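Long-range contacts in AbiQ (Lactococcus lactis, PDB 4GLK), which acts as the endoribonuclease toxin of a type III toxin-antitoxin system and is neutralized by its cognate RNA antitoxin AntiQ: residues F44-P49 against M92-D97; A14-F19 against K156-K161; T33-V38 against I48-Y53. The protein carries 1 engineered substitution. All coordinates share one frame; numbering follows the deposited sequence.

All three contacts are built on or against one antiparallel sheet. Contacts 1 and 3 are its two adjoining strand pairings: strand 45-52 lies between strands 79-94 and 33-40, so the two share Ile48 and Pro49, and their centres are about 10 Å apart. Tyr46 O of contact 1 lies 3.2 Å from Val38 N of contact 3, a probable hydrogen bond. Contact 2 joins helices 10-16 and 155-166, with its centre about 11 Å from that of contact 1; Tyr46 OH to Glu159 OE1, 2.6 Å, links those two as a probable hydrogen bond. Contacts 2 and 3 do not touch, their nearest atoms being about 7 Å apart.

Contact 1 of 3, residues F44-P49 against M92-D97; sequences FNYFIP and MIPVPD
Tyr46 and Pro94 face each other as a non-hydrogen-bonded antiparallel pair between neighbouring strands 45-52 and 79-94 of the sheet, their side chains side by side on one face. Pro94 CB sits over the tyrosine ring, 4.2 Å from its centroid and 20° off the normal, a CH-pi contact; the proline nitrogen lies over a ring face too, nearer the rim. Tyr46 OH bonds to Glu159 OE1 of helix 155-166. Met92 completes this tight region. Its CG falls between backbone N and carbonyl carbon (chi1 70°) and the chain then runs extended, which carries SD obliquely past the same ring, 4.8 Å from the centroid, as a Met-aromatic contact. Phe47, on the other face, meets Val95 CG2 through CD2 at 3.8 Å, the two side chains crossing at about a right angle. Phe47 and Ile93 form the hydrogen-bonded pair, Phe47 N to Ile93 O and Ile93 N to Phe47 O, both 3.0 Å. Val95 N adds a bond to Asn45 O that arrives nearly along the C=O axis.

Beyond Val95 the segments part and water replaces direct contact. Asn45 ND2 and Asp97 OD1 stand 3.9 Å apart; one water accepts from this amide and donates to this carboxylate and to Val95 O, while a second joins Asn45 N to Val95 O. The chemistry implies a buried strand pairing with apolar cover, giving way to hydrated polar links where the two segments diverge.

Contact 2 of 3, residues A14-F19 against K156-K161; sequences AYLRKF and KLLEAK
Leu157, early in segment 156-161, directs its CD2 methyl at Phe19, 3.9 Å from Phe19 CB and also close to that residue's carbonyl oxygen. Next comes Leu158, whose CD2 provides the buried apolar touch: it lies 3.8 Å from Leu16 CD2 and nearly as close to Leu16 CD1 and CB, so a single methyl nestles against one side of the other leucine, and the two side chains cross at about a right angle.

Lys161 ends the walk and covers the most surface. Its aliphatic part lies across Phe19: CG stands 3.7 Å from the ring centroid and 20° off the normal, a CH-pi contact over the face. The bend at chi2 (86°) brings Lys161 CE to 3.8 Å from Phe19 CE1, and a second bend at chi4 sets the direction of NZ. The ammonium, with NZ 5.3 Å from the same centroid, can add at most a weak cation-pi attraction. Lys18 CB covers the opposite face of Phe19. Tyr15, with CG anti to its backbone N and Phe19 CE2 over the rim of one ring face, donates from OH to Lys161 O at 2.8 Å, tilted 23° from the carbonyl plane.

Helix 10-16 and the residues just after it are thereby joined to helix 155-166 by one side-chain-to-backbone bond and several apolar contacts. Both leucines, Leu16 and Leu158, also touch Ile93 of strand 79-94, and Tyr165, farther along helix 155-166, meets the Tyr15 ring.

Contact 3 of 3, residues T33-V38 against I48-Y53; sequences TYVGVV and IPLLSY. Engineered in segment 48-53: Leu51 (natural residue Ser).
Tyr34 and Pro49 stand at the non-hydrogen-bonded step of a beta hairpin formed by strands 33-40 and 45-52 within the antiparallel sheet. The paired segments are strongly twisted: their N-to-C directions lie 132° apart, with axes 4.5 Å apart at closest approach.

Among the backbone bonds, those of Val35 with Ile48 fix the register together with the Tyr34-Pro49 step: Val35 N to Ile48 O and Ile48 N to Val35 O, both 2.9 Å. Leu50 N to Thr33 O, 2.8 Å, is a single additional bond. At the same end a water accepts from Thr33 N and donates to Leu50 O, bridging the two main chains. CA-H...O contacts run from Tyr34 CA to Ile48 O and from Pro49 CA to Thr33 O.

Aromatic contact is confined to one sheet face, where Pro49 CB rests over the Tyr34 ring, 4.2 Å from its centroid and 26° off the normal.

Aliphatic packing on the other face brings Leu50 CD1 to 4.1 Å from Val35 CG2, beside Met122 and Gln118 of helix 110-124. Separately, at Val38, where the chain turns a corner, both methyls press on the extended Ile48 side chain, and Val38 CG2 meets Ile48 CG1 at 3.5 Å. Both side chains also touch Ile129 and Ser133 of helix 126-143.

Thr33 OG1, buried here without a polar partner in the model, has Leu50 CD2 3.9 Å away.

Contact 1 of 3, residues F44-P49 against M92-D97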
# COMPACT_ATOMS: atom_id res chain seq x y z
N PHE A 44 -2.93 -9.05 11.97
CA PHE A 44 -3.26 -8.16 10.87
C PHE A 44 -2.33 -8.24 9.70
O PHE A 44 -1.11 -8.23 9.87
CB PHE A 44 -3.33 -6.71 11.36
CG PHE A 44 -4.32 -6.52 12.47
CD1 PHE A 44 -5.68 -6.38 12.20
CD2 PHE A 44 -3.91 -6.53 13.80
CE1 PHE A 44 -6.60 -6.20 13.24
CE2 PHE A 44 -4.83 -6.35 14.84
CZ PHE A 44 -6.16 -6.17 14.55
N ASN A 45 -2.91 -8.31 8.51
CA ASN A 45 -2.17 -8.29 7.26
C ASN A 45 -2.30 -6.90 6.66
O ASN A 45 -3.42 -6.41 6.50
CB ASN A 45 -2.66 -9.36 6.31
CG ASN A 45 -2.35 -10.77 6.76
OD1 ASN A 45 -1.24 -11.10 7.22
ND2 ASN A 45 -3.33 -11.64 6.60
N TYR A 46 -1.17 -6.27 6.38
CA TYR A 46 -1.06 -4.92 5.86
C TYR A 46 -0.81 -4.88 4.38
O TYR A 46 0.02 -5.61 3.85
CB TYR A 46 0.03 -4.16 6.60
CG TYR A 46 -0.49 -3.48 7.84
CD1 TYR A 46 -0.61 -4.18 9.05
CD2 TYR A 46 -0.92 -2.16 7.81
CE1 TYR A 46 -1.10 -3.56 10.19
CE2 TYR A 46 -1.41 -1.53 8.95
CZ TYR A 46 -1.50 -2.23 10.13
OH TYR A 46 -2.02 -1.60 11.22
N PHE A 47 -1.56 -4.02 3.71
CA PHE A 47 -1.51 -3.83 2.27
C PHE A 47 -1.22 -2.37 1.94
O PHE A 47 -1.83 -1.50 2.53
CB PHE A 47 -2.83 -4.32 1.65
CG PHE A 47 -3.01 -5.81 1.89
CD1 PHE A 47 -2.52 -6.74 0.99
CD2 PHE A 47 -3.57 -6.28 3.07
CE1 PHE A 47 -2.58 -8.11 1.25
CE2 PHE A 47 -3.66 -7.65 3.33
CZ PHE A 47 -3.17 -8.55 2.41
N ILE A 48 -0.26 -2.12 1.03
CA ILE A 48 0.16 -0.79 0.58
C ILE A 48 -0.53 -0.42 -0.74
O ILE A 48 -0.46 -1.20 -1.71
CB ILE A 48 1.70 -0.70 0.42
CG1 ILE A 48 2.44 -1.16 1.69
CG2 ILE A 48 2.15 0.72 0.06
CD1 ILE A 48 3.96 -1.21 1.54
N PRO A 49 -1.12 0.78 -0.84
CA PRO A 49 -1.65 1.20 -2.15
C PRO A 49 -0.49 1.58 -3.08
O PRO A 49 0.52 2.10 -2.63
CB PRO A 49 -2.57 2.37 -1.81
CG PRO A 49 -2.01 2.94 -0.54
CD PRO A 49 -1.26 1.85 0.17
N MET A 92 -0.72 2.56 4.09
CA MET A 92 -1.00 1.13 4.20
C MET A 92 -2.13 0.90 5.21
O MET A 92 -2.37 1.74 6.10
CB MET A 92 0.26 0.32 4.54
CG MET A 92 0.75 0.55 5.92
SD MET A 92 2.20 -0.42 6.28
CE MET A 92 2.32 -0.08 8.05
N ILE A 93 -2.85 -0.22 5.06
CA ILE A 93 -4.00 -0.52 5.90
C ILE A 93 -4.08 -1.98 6.29
O ILE A 93 -3.72 -2.86 5.49
CB ILE A 93 -5.34 -0.09 5.17
CG1 ILE A 93 -5.45 -0.72 3.75
CG2 ILE A 93 -5.54 1.46 5.15
CD1 ILE A 93 -6.86 -0.66 3.09
N PRO A 94 -4.68 -2.27 7.47
CA PRO A 94 -4.95 -3.67 7.82
C PRO A 94 -6.23 -4.10 7.10
O PRO A 94 -7.23 -3.35 7.08
CB PRO A 94 -5.11 -3.62 9.34
CG PRO A 94 -5.67 -2.26 9.61
CD PRO A 94 -5.19 -1.35 8.51
N VAL A 95 -6.21 -5.27 6.46
CA VAL A 95 -7.39 -5.75 5.72
C VAL A 95 -7.75 -7.15 6.21
O VAL A 95 -6.92 -8.07 6.11
CB VAL A 95 -7.21 -5.72 4.16
CG1 VAL A 95 -8.49 -6.20 3.45
CG2 VAL A 95 -6.81 -4.34 3.67
N PRO A 96 -8.99 -7.35 6.71
CA PRO A 96 -9.41 -8.72 7.11
C PRO A 96 -9.45 -9.61 5.87
O PRO A 96 -9.67 -9.11 4.76
CB PRO A 96 -10.82 -8.51 7.67
CG PRO A 96 -10.96 -7.04 7.88
CD PRO A 96 -10.10 -6.39 6.85
N ASP A 97 -9.20 -10.90 6.04
CA ASP A 97 -9.20 -11.89 4.95
C ASP A 97 -10.41 -11.79 4.00
O ASP A 97 -10.26 -11.94 2.79
CB ASP A 97 -9.10 -13.31 5.54
CG ASP A 97 -7.81 -13.63 6.29
OD1 ASP A 97 -6.71 -13.38 5.74
OD2 ASP A 97 -7.91 -14.17 7.42
O HOH W 1 -5.86 -8.68 8.59
O HOH W 2 -5.80 -10.55 5.97

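Contact 2 of 3, residues A14-F19 against K156-K161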
# COMPACT_ATOMS: atom_id res chain seq x y z
N ALA A 14 -14.91 2.17 2.45
CA ALA A 14 -15.86 3.20 2.87
C ALA A 14 -15.98 3.21 4.39
O ALA A 14 -16.09 4.27 4.98
CB ALA A 14 -17.23 2.99 2.23
N TYR A 15 -15.89 2.02 5.02
CA TYR A 15 -15.94 1.85 6.46
C TYR A 15 -14.68 2.42 7.15
O TYR A 15 -14.82 3.10 8.17
CB TYR A 15 -16.18 0.39 6.83
CG TYR A 15 -15.95 0.06 8.29
CD1 TYR A 15 -16.97 0.24 9.24
CD2 TYR A 15 -14.76 -0.51 8.72
CE1 TYR A 15 -16.79 -0.13 10.57
CE2 TYR A 15 -14.57 -0.89 10.04
CZ TYR A 15 -15.58 -0.69 10.97
OH TYR A 15 -15.36 -1.05 12.27
N LEU A 16 -13.47 2.14 6.61
CA LEU A 16 -12.24 2.68 7.19
C LEU A 16 -12.19 4.19 7.04
O LEU A 16 -11.74 4.86 7.97
CB LEU A 16 -10.96 2.07 6.59
CG LEU A 16 -10.63 0.62 6.88
CD1 LEU A 16 -9.23 0.31 6.41
CD2 LEU A 16 -10.76 0.27 8.38
N ARG A 17 -12.68 4.73 5.90
CA ARG A 17 -12.70 6.17 5.63
C ARG A 17 -13.64 6.96 6.56
O ARG A 17 -13.53 8.19 6.63
CB ARG A 17 -12.95 6.49 4.14
CG ARG A 17 -11.87 5.97 3.21
CD ARG A 17 -12.01 6.47 1.79
NE ARG A 17 -11.26 7.72 1.61
CZ ARG A 17 -11.82 8.91 1.47
NH1 ARG A 17 -13.14 9.03 1.43
NH2 ARG A 17 -11.06 9.99 1.34
N LYS A 18 -14.53 6.26 7.31
CA LYS A 18 -15.36 6.87 8.36
C LYS A 18 -14.45 7.43 9.48
O LYS A 18 -14.74 8.48 10.03
CB LYS A 18 -16.27 5.81 9.01
CG LYS A 18 -17.66 5.70 8.41
CD LYS A 18 -18.20 4.27 8.49
CE LYS A 18 -18.69 3.81 7.12
NZ LYS A 18 -19.50 2.57 7.17
N PHE A 19 -13.36 6.69 9.79
CA PHE A 19 -12.41 6.97 10.88
C PHE A 19 -11.07 7.54 10.43
O PHE A 19 -10.47 8.31 11.18
CB PHE A 19 -12.19 5.70 11.71
CG PHE A 19 -13.44 4.90 11.99
CD1 PHE A 19 -14.32 5.29 12.99
CD2 PHE A 19 -13.74 3.77 11.25
CE1 PHE A 19 -15.48 4.54 13.25
CE2 PHE A 19 -14.91 3.04 11.49
CZ PHE A 19 -15.77 3.42 12.50
N LYS A 156 -3.19 1.97 14.53
CA LYS A 156 -3.84 1.32 15.67
C LYS A 156 -5.36 1.45 15.70
O LYS A 156 -6.04 0.47 16.01
CB LYS A 156 -3.20 1.77 16.97
CG LYS A 156 -2.21 0.73 17.50
CD LYS A 156 -0.96 0.51 16.69
CE LYS A 156 0.10 -0.16 17.54
NZ LYS A 156 -0.05 -1.63 17.56
N LEU A 157 -5.88 2.62 15.36
CA LEU A 157 -7.32 2.87 15.26
C LEU A 157 -7.90 1.97 14.13
O LEU A 157 -8.95 1.35 14.32
CB LEU A 157 -7.58 4.37 14.97
CG LEU A 157 -9.01 4.78 14.58
CD1 LEU A 157 -9.91 4.84 15.80
CD2 LEU A 157 -9.02 6.13 13.87
N LEU A 158 -7.18 1.87 13.00
CA LEU A 158 -7.59 1.04 11.87
C LEU A 158 -7.63 -0.44 12.26
O LEU A 158 -8.58 -1.12 11.91
CB LEU A 158 -6.69 1.26 10.64
CG LEU A 158 -6.76 2.61 9.91
CD1 LEU A 158 -5.75 2.65 8.79
CD2 LEU A 158 -8.12 2.82 9.23
N GLU A 159 -6.66 -0.89 13.06
CA GLU A 159 -6.59 -2.25 13.60
C GLU A 159 -7.79 -2.54 14.50
O GLU A 159 -8.39 -3.59 14.35
CB GLU A 159 -5.29 -2.47 14.37
CG GLU A 159 -4.09 -2.70 13.48
CD GLU A 159 -2.75 -2.83 14.18
OE1 GLU A 159 -1.72 -2.91 13.48
OE2 GLU A 159 -2.73 -2.89 15.43
N ALA A 160 -8.16 -1.58 15.38
CA ALA A 160 -9.32 -1.68 16.28
C ALA A 160 -10.60 -1.78 15.48
O ALA A 160 -11.45 -2.60 15.79
CB ALA A 160 -9.38 -0.48 17.22
N LYS A 161 -10.70 -0.97 14.41
CA LYS A 161 -11.88 -1.00 13.57
C LYS A 161 -11.93 -2.17 12.57
O LYS A 161 -13.02 -2.62 12.24
CB LYS A 161 -12.22 0.38 13.00
CG LYS A 161 -13.19 1.13 13.91
CD LYS A 161 -12.54 1.93 15.04
CE LYS A 161 -13.56 2.65 15.88
NZ LYS A 161 -14.08 1.80 16.99

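Contact 3 of 3, residues T33-V38 against I48-Y53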
# COMPACT_ATOMS: atom_id res chain seq x y z
N THR A 33 -5.19 -0.15 -6.33
CA THR A 33 -4.45 -1.41 -6.35
C THR A 33 -3.54 -1.42 -5.15
O THR A 33 -2.87 -0.43 -4.86
CB THR A 33 -3.81 -1.79 -7.71
OG1 THR A 33 -2.41 -2.06 -7.56
CG2 THR A 33 -4.10 -0.80 -8.79
N TYR A 34 -3.62 -2.52 -4.42
CA TYR A 34 -2.89 -2.75 -3.20
C TYR A 34 -1.92 -3.89 -3.42
O TYR A 34 -2.15 -4.75 -4.27
CB TYR A 34 -3.89 -3.12 -2.07
CG TYR A 34 -4.61 -1.93 -1.50
CD1 TYR A 34 -5.78 -1.45 -2.06
CD2 TYR A 34 -4.09 -1.25 -0.39
CE1 TYR A 34 -6.43 -0.32 -1.56
CE2 TYR A 34 -4.74 -0.13 0.13
CZ TYR A 34 -5.90 0.33 -0.45
OH TYR A 34 -6.52 1.43 0.07
N VAL A 35 -0.85 -3.90 -2.63
CA VAL A 35 0.14 -4.96 -2.64
C VAL A 35 0.32 -5.45 -1.21
O VAL A 35 0.34 -4.65 -0.27
CB VAL A 35 1.51 -4.58 -3.27
CG1 VAL A 35 2.32 -5.84 -3.57
CG2 VAL A 35 1.33 -3.74 -4.55
N GLY A 36 0.45 -6.76 -1.06
CA GLY A 36 0.66 -7.36 0.25
C GLY A 36 0.97 -8.84 0.21
O GLY A 36 0.91 -9.45 -0.86
N VAL A 37 1.28 -9.44 1.37
CA VAL A 37 1.38 -8.80 2.70
C VAL A 37 2.78 -8.21 2.86
O VAL A 37 3.78 -8.87 2.57
CB VAL A 37 1.04 -9.79 3.86
CG1 VAL A 37 1.00 -9.09 5.20
CG2 VAL A 37 -0.28 -10.50 3.59
N VAL A 38 2.83 -6.95 3.28
CA VAL A 38 4.07 -6.21 3.46
C VAL A 38 4.48 -6.24 4.93
O VAL A 38 5.65 -6.03 5.26
CB VAL A 38 3.90 -4.76 2.94
CG1 VAL A 38 3.48 -4.74 1.47
CG2 VAL A 38 2.91 -3.96 3.80
N ILE A 48 -0.26 -2.12 1.03
CA ILE A 48 0.16 -0.79 0.58
C ILE A 48 -0.53 -0.42 -0.74
O ILE A 48 -0.46 -1.20 -1.71
CB ILE A 48 1.70 -0.70 0.42
CG1 ILE A 48 2.44 -1.16 1.69
CG2 ILE A 48 2.15 0.72 0.06
CD1 ILE A 48 3.96 -1.21 1.54
N PRO A 49 -1.12 0.78 -0.84
CA PRO A 49 -1.65 1.20 -2.15
C PRO A 49 -0.49 1.58 -3.08
O PRO A 49 0.52 2.10 -2.63
CB PRO A 49 -2.57 2.37 -1.81
CG PRO A 49 -2.01 2.94 -0.54
CD PRO A 49 -1.26 1.85 0.17
N LEU A 50 -0.62 1.24 -4.35
CA LEU A 50 0.38 1.48 -5.38
C LEU A 50 -0.15 2.55 -6.33
O LEU A 50 -1.32 2.47 -6.74
CB LEU A 50 0.62 0.14 -6.14
CG LEU A 50 1.51 0.14 -7.40
CD1 LEU A 50 2.45 -1.07 -7.41
CD2 LEU A 50 0.65 0.09 -8.67
N LEU A 51 0.69 3.56 -6.65
CA LEU A 51 0.38 4.60 -7.64
C LEU A 51 1.33 4.44 -8.83
O LEU A 51 2.54 4.35 -8.63
CB LEU A 51 0.52 6.02 -7.06
CG LEU A 51 -0.39 6.43 -5.90
CD1 LEU A 51 -0.21 7.91 -5.58
CD2 LEU A 51 -1.87 6.15 -6.21
N SER A 52 0.79 4.42 -10.06
CA SER A 52 1.61 4.31 -11.28
C SER A 52 2.35 5.60 -11.59
O SER A 52 1.87 6.68 -11.24
CB SER A 52 0.75 3.89 -12.47
OG SER A 52 0.50 2.49 -12.41
N TYR A 53 3.54 5.50 -12.22
CA TYR A 53 4.35 6.67 -12.60
C TYR A 53 3.72 7.42 -13.77
O TYR A 53 3.29 6.80 -14.74
CB TYR A 53 5.80 6.26 -12.96
CG TYR A 53 6.69 7.42 -13.35
CD1 TYR A 53 7.30 8.21 -12.38
CD2 TYR A 53 6.95 7.71 -14.68
CE1 TYR A 53 8.11 9.29 -12.73
CE2 TYR A 53 7.76 8.79 -15.05
CZ TYR A 53 8.35 9.57 -14.06
OH TYR A 53 9.17 10.62 -14.39
O HOH W 3 -3.94 2.62 -6.30